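Local coordinates for putative neuraminyllactose-binding hemagglutinin homolog (Helicobacter pylori, PDB 3BGH), which is an outer-membrane lipoprotein that probably acts as an adhesin, perhaps recognising sialylated glycans such as neuraminyllactose, at the interface of chains A and B. Sequence-based numbering; all coordinates share one arbitrary frame. Chains: chain A/B, Putative neuraminyllactose-binding hemagglutinin homolog.

Contact 1: the interface of chains A and B. Residues chain A 133, 135, 144, 147; chain B 111-113.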
loop_
_atom_site.group_PDB
_atom_site.type_symbol
_atom_site.label_atom_id
_atom_site.label_comp_id
_atom_site.label_asym_id
_atom_site.label_seq_id
_atom_site.Cartn_x
_atom_site.Cartn_y
_atom_site.Cartn_z
ATOM N N ASN A 133 -8.815 -4.804 3.602
ATOM C CA ASN A 133 -9.272 -5.380 4.828
ATOM C C ASN A 133 -10.775 -5.573 4.873
ATOM O O ASN A 133 -11.543 -4.601 4.847
ATOM C CB ASN A 133 -8.868 -4.503 5.986
ATOM C CG ASN A 133 -9.019 -5.207 7.285
ATOM O OD1 ASN A 133 -8.275 -6.168 7.581
ATOM N ND2 ASN A 133 -9.984 -4.771 8.080
ATOM N N ASN A 135 -13.714 -6.321 7.287
ATOM C CA ASN A 135 -14.136 -6.376 8.705
ATOM C C ASN A 135 -15.447 -7.126 8.957
ATOM O O ASN A 135 -16.437 -6.925 8.257
ATOM C CB ASN A 135 -14.152 -4.975 9.367
ATOM C CG ASN A 135 -12.805 -4.612 10.028
ATOM O OD1 ASN A 135 -11.868 -5.399 10.016
ATOM N ND2 ASN A 135 -12.728 -3.435 10.639
ATOM N N ILE A 144 -16.110 -4.819 16.081
ATOM C CA ILE A 144 -15.413 -5.588 15.074
ATOM C C ILE A 144 -15.027 -6.887 15.743
ATOM O O ILE A 144 -14.437 -6.859 16.815
ATOM C CB ILE A 144 -14.183 -4.835 14.516
ATOM C CG1 ILE A 144 -14.632 -3.529 13.831
ATOM C CG2 ILE A 144 -13.416 -5.727 13.537
ATOM C CD1 ILE A 144 -13.657 -2.382 13.973
ATOM N N SER A 147 -11.004 -9.574 11.461
ATOM C CA SER A 147 -10.484 -8.845 10.314
ATOM C C SER A 147 -9.766 -9.820 9.412
ATOM O O SER A 147 -8.923 -10.569 9.882
ATOM C CB SER A 147 -9.490 -7.747 10.743
ATOM O OG SER A 147 -10.111 -6.751 11.541
ATOM N N ASP B 111 -8.378 0.476 12.173
ATOM C CA ASP B 111 -9.336 -0.411 12.875
ATOM C C ASP B 111 -9.269 -1.857 12.398
ATOM O O ASP B 111 -10.241 -2.391 11.871
ATOM C CB ASP B 111 -10.764 0.145 12.804
ATOM C CG ASP B 111 -10.900 1.504 13.528
ATOM O OD1 ASP B 111 -10.280 1.675 14.614
ATOM O OD2 ASP B 111 -11.584 2.419 13.016
ATOM N N ILE B 112 -8.106 -2.481 12.576
ATOM C CA ILE B 112 -7.919 -3.875 12.231
ATOM C C ILE B 112 -7.887 -4.604 13.551
ATOM O O ILE B 112 -7.234 -4.155 14.486
ATOM C CB ILE B 112 -6.600 -4.097 11.428
ATOM C CG1 ILE B 112 -6.679 -3.368 10.081
ATOM C CG2 ILE B 112 -6.296 -5.592 11.242
ATOM C CD1 ILE B 112 -5.478 -3.590 9.199
ATOM N N VAL B 113 -8.623 -5.702 13.658
ATOM C CA VAL B 113 -8.576 -6.473 14.880
ATOM C C VAL B 113 -7.615 -7.637 14.735
ATOM O O VAL B 113 -7.545 -8.291 13.695
ATOM C CB VAL B 113 -9.987 -6.935 15.374
ATOM C CG1 VAL B 113 -9.881 -7.894 16.558
ATOM C CG2 VAL B 113 -10.781 -5.738 15.836
HETATM O O HOH W 1 -8.893 -10.603 13.309
#
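A:Ser147 and A:Asn135 receive the backbone of B:Asp111 to B:Val113 where the beta-sheets of two HpaA-type (NLBH family) chains face each other across a two-fold axis; whether this dimer is the biological one the structure alone does not show. The tight part is a polar network flanked by a close methyl contact. The amide N of B:Val113 gives a nearly straight bond to the hydroxyl OG of A:Ser147 (2.8 Å), and OG passes its own hydrogen to the side-chain carbonyl OD1 of A:Asn135 at 2.7 Å. On the opposite face of that carboxamide, ND2 of A:Asn133 also reaches OD1, 2.8 Å away and well above the carbonyl plane. Gripped from both faces, the A:Asn135 amide is held in rotation, and its ND2 points at the backbone O of B:Asp111 (3.0 Å), nearly along the C=O axis and with the acceptor in the amide plane. A:Ser147 thus reads an N-H and A:Asn135 a C=O of the same short stretch. Alongside, CG2 of A:Ile144, set anti to the backbone N (chi1 of -62° places CG1 beside that N), touches CG2 of B:Val113 at 3.5 Å as the two side chains slide past each other in opposite directions. Packing is looser around this core. The other branch of A:Ile144 ends in CD1, 4.0 Å from CB of B:Asp111. B:Ile112 lies between B:Asp111 and B:Val113; its CG2 meets CB of A:Ser147 at 3.9 Å, while its side chain crosses that of A:Asn133 obliquely, CG1 nearest the carboxamide. On the water-mediated side, water 1 joins the backbone N of A:Ser147 to the carbonyl O of B:Val113, 2.7 Å from the water.

Contact 2: the interface of chains A and B. Residues chain A 103-105, 131, 133; chain B 109, 112, 127, 129.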
loop_
_atom_site.group_PDB
_atom_site.type_symbol
_atom_site.label_atom_id
_atom_site.label_comp_id
_atom_site.label_asym_id
_atom_site.label_seq_id
_atom_site.Cartn_x
_atom_site.Cartn_y
_atom_site.Cartn_z
ATOM N N ASP A 103 -12.480 -2.068 3.660
ATOM C CA ASP A 103 -11.710 -0.862 3.468
ATOM C C ASP A 103 -10.268 -1.170 3.049
ATOM O O ASP A 103 -9.718 -2.221 3.386
ATOM C CB ASP A 103 -11.740 -0.003 4.735
ATOM C CG ASP A 103 -13.177 0.289 5.219
ATOM O OD1 ASP A 103 -13.664 1.424 5.009
ATOM O OD2 ASP A 103 -13.823 -0.616 5.812
ATOM N N GLY A 104 -9.651 -0.237 2.330
ATOM C CA GLY A 104 -8.281 -0.396 1.870
ATOM C C GLY A 104 -7.834 0.551 0.776
ATOM O O GLY A 104 -8.376 1.649 0.618
ATOM N N ASN A 105 -6.812 0.132 0.036
ATOM C CA ASN A 105 -6.266 0.951 -1.029
ATOM C C ASN A 105 -5.452 0.134 -1.941
ATOM O O ASN A 105 -4.926 -0.932 -1.565
ATOM C CB ASN A 105 -5.363 2.097 -0.474
ATOM C CG ASN A 105 -3.985 1.609 -0.100
ATOM O OD1 ASN A 105 -3.795 1.023 0.979
ATOM N ND2 ASN A 105 -3.021 1.802 -0.998
ATOM N N TYR A 131 -3.531 -3.007 0.055
ATOM C CA TYR A 131 -3.944 -3.978 0.998
ATOM C C TYR A 131 -5.449 -3.749 1.271
ATOM O O TYR A 131 -5.894 -2.620 1.459
ATOM C CB TYR A 131 -3.088 -3.827 2.284
ATOM C CG TYR A 131 -3.350 -4.877 3.325
ATOM C CD1 TYR A 131 -2.543 -6.009 3.435
ATOM C CD2 TYR A 131 -4.426 -4.748 4.211
ATOM C CE1 TYR A 131 -2.803 -7.008 4.400
ATOM C CE2 TYR A 131 -4.687 -5.737 5.203
ATOM C CZ TYR A 131 -3.865 -6.837 5.286
ATOM O OH TYR A 131 -4.155 -7.774 6.240
ATOM N N ASN A 133 -8.815 -4.804 3.602
ATOM C CA ASN A 133 -9.272 -5.380 4.828
ATOM C C ASN A 133 -10.775 -5.573 4.873
ATOM O O ASN A 133 -11.543 -4.601 4.847
ATOM C CB ASN A 133 -8.868 -4.503 5.986
ATOM C CG ASN A 133 -9.019 -5.207 7.285
ATOM O OD1 ASN A 133 -8.275 -6.168 7.581
ATOM N ND2 ASN A 133 -9.984 -4.771 8.080
ATOM N N LEU B 109 -4.225 2.118 7.146
ATOM C CA LEU B 109 -5.529 1.487 7.221
ATOM C C LEU B 109 -5.873 1.475 8.685
ATOM O O LEU B 109 -5.013 1.239 9.524
ATOM C CB LEU B 109 -5.483 0.045 6.703
ATOM C CG LEU B 109 -5.293 -0.220 5.195
ATOM C CD1 LEU B 109 -3.851 -0.023 4.717
ATOM C CD2 LEU B 109 -5.747 -1.631 4.937
ATOM N N ILE B 112 -8.106 -2.481 12.576
ATOM C CA ILE B 112 -7.919 -3.875 12.231
ATOM C C ILE B 112 -7.887 -4.604 13.551
ATOM O O ILE B 112 -7.234 -4.155 14.486
ATOM C CB ILE B 112 -6.600 -4.097 11.428
ATOM C CG1 ILE B 112 -6.679 -3.368 10.081
ATOM C CG2 ILE B 112 -6.296 -5.592 11.242
ATOM C CD1 ILE B 112 -5.478 -3.590 9.199
ATOM N N MET B 127 -2.384 0.109 10.529
ATOM C CA MET B 127 -1.315 -0.597 9.821
ATOM C C MET B 127 -1.118 0.072 8.481
ATOM O O MET B 127 -2.084 0.523 7.886
ATOM C CB MET B 127 -1.674 -2.081 9.630
ATOM C CG MET B 127 -0.507 -2.969 9.148
ATOM S SD MET B 127 -0.933 -4.741 8.960
ATOM C CE MET B 127 -1.803 -4.616 7.434
ATOM N N SER B 129 0.331 0.318 4.420
ATOM C CA SER B 129 0.704 -0.393 3.225
ATOM C C SER B 129 1.584 0.594 2.526
ATOM O O SER B 129 1.752 1.737 3.003
ATOM C CB SER B 129 -0.530 -0.756 2.393
ATOM O OG SER B 129 -1.087 0.405 1.815
HETATM O O HOH W 2 -0.401 1.186 -0.706
#
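The aromatic ring of A:Tyr131 meets B:Leu109 and B:Met127, and these three residues bury the most surface in this sheet-to-sheet patch. Strands 98-114 and 123-137 contribute from both chains. A:Tyr131 has CG anti to its backbone N (chi1 -175°), which carries the ring out towards chain B. B:Leu109 crosses the tyrosine side chain at about a right angle and touches it with one methyl: CD2 lies 3.5 Å from ring atom CD2, and also near the tyrosine's backbone O. The other methyl, CD1, turns to A:Asn105 and comes 3.9 Å from its OD1, so the leucine fork spans an aromatic and a polar neighbour. B:Met127 uses its terminal methyl. Its chain runs extended to the sulfur and then bends at chi3 (77°), bringing CE over one face of the ring in a CH-pi contact, 3.8 Å from the centroid and offset towards the rim, nearest CZ. Beside this apolar core, A:Gly104 adds its CA near the leucine methyl, and CB of B:Ser129 packs 4.0 Å from CB of A:Tyr131. The polar margin lies beyond: OG of B:Ser129 donates to OD1 of A:Asn105 at 2.9 Å, in the carbonyl plane and on a lone pair. Water 2 closes a small ring with the same pair, bonded to OG of B:Ser129 and 2.7 Å from ND2 of A:Asn105.

Contact 1 and contact 2 are neighbouring stretches of one interface, the centres of their C-alpha atoms about 9 Å apart. A:Asn133 and B:Ile112 belong to both and make the two patches continuous. In each, strand 123-137 of chain A faces strand 98-114 of chain B; contact 1 adds strand 144-151 of chain A, while contact 2 draws in strand 98-114 of chain A and strand 123-137 of chain B. The two-fold symmetry repeats both patches with the chains exchanged, which would help to fix how the strands of one chain lie against those of the other in the deposited dimer.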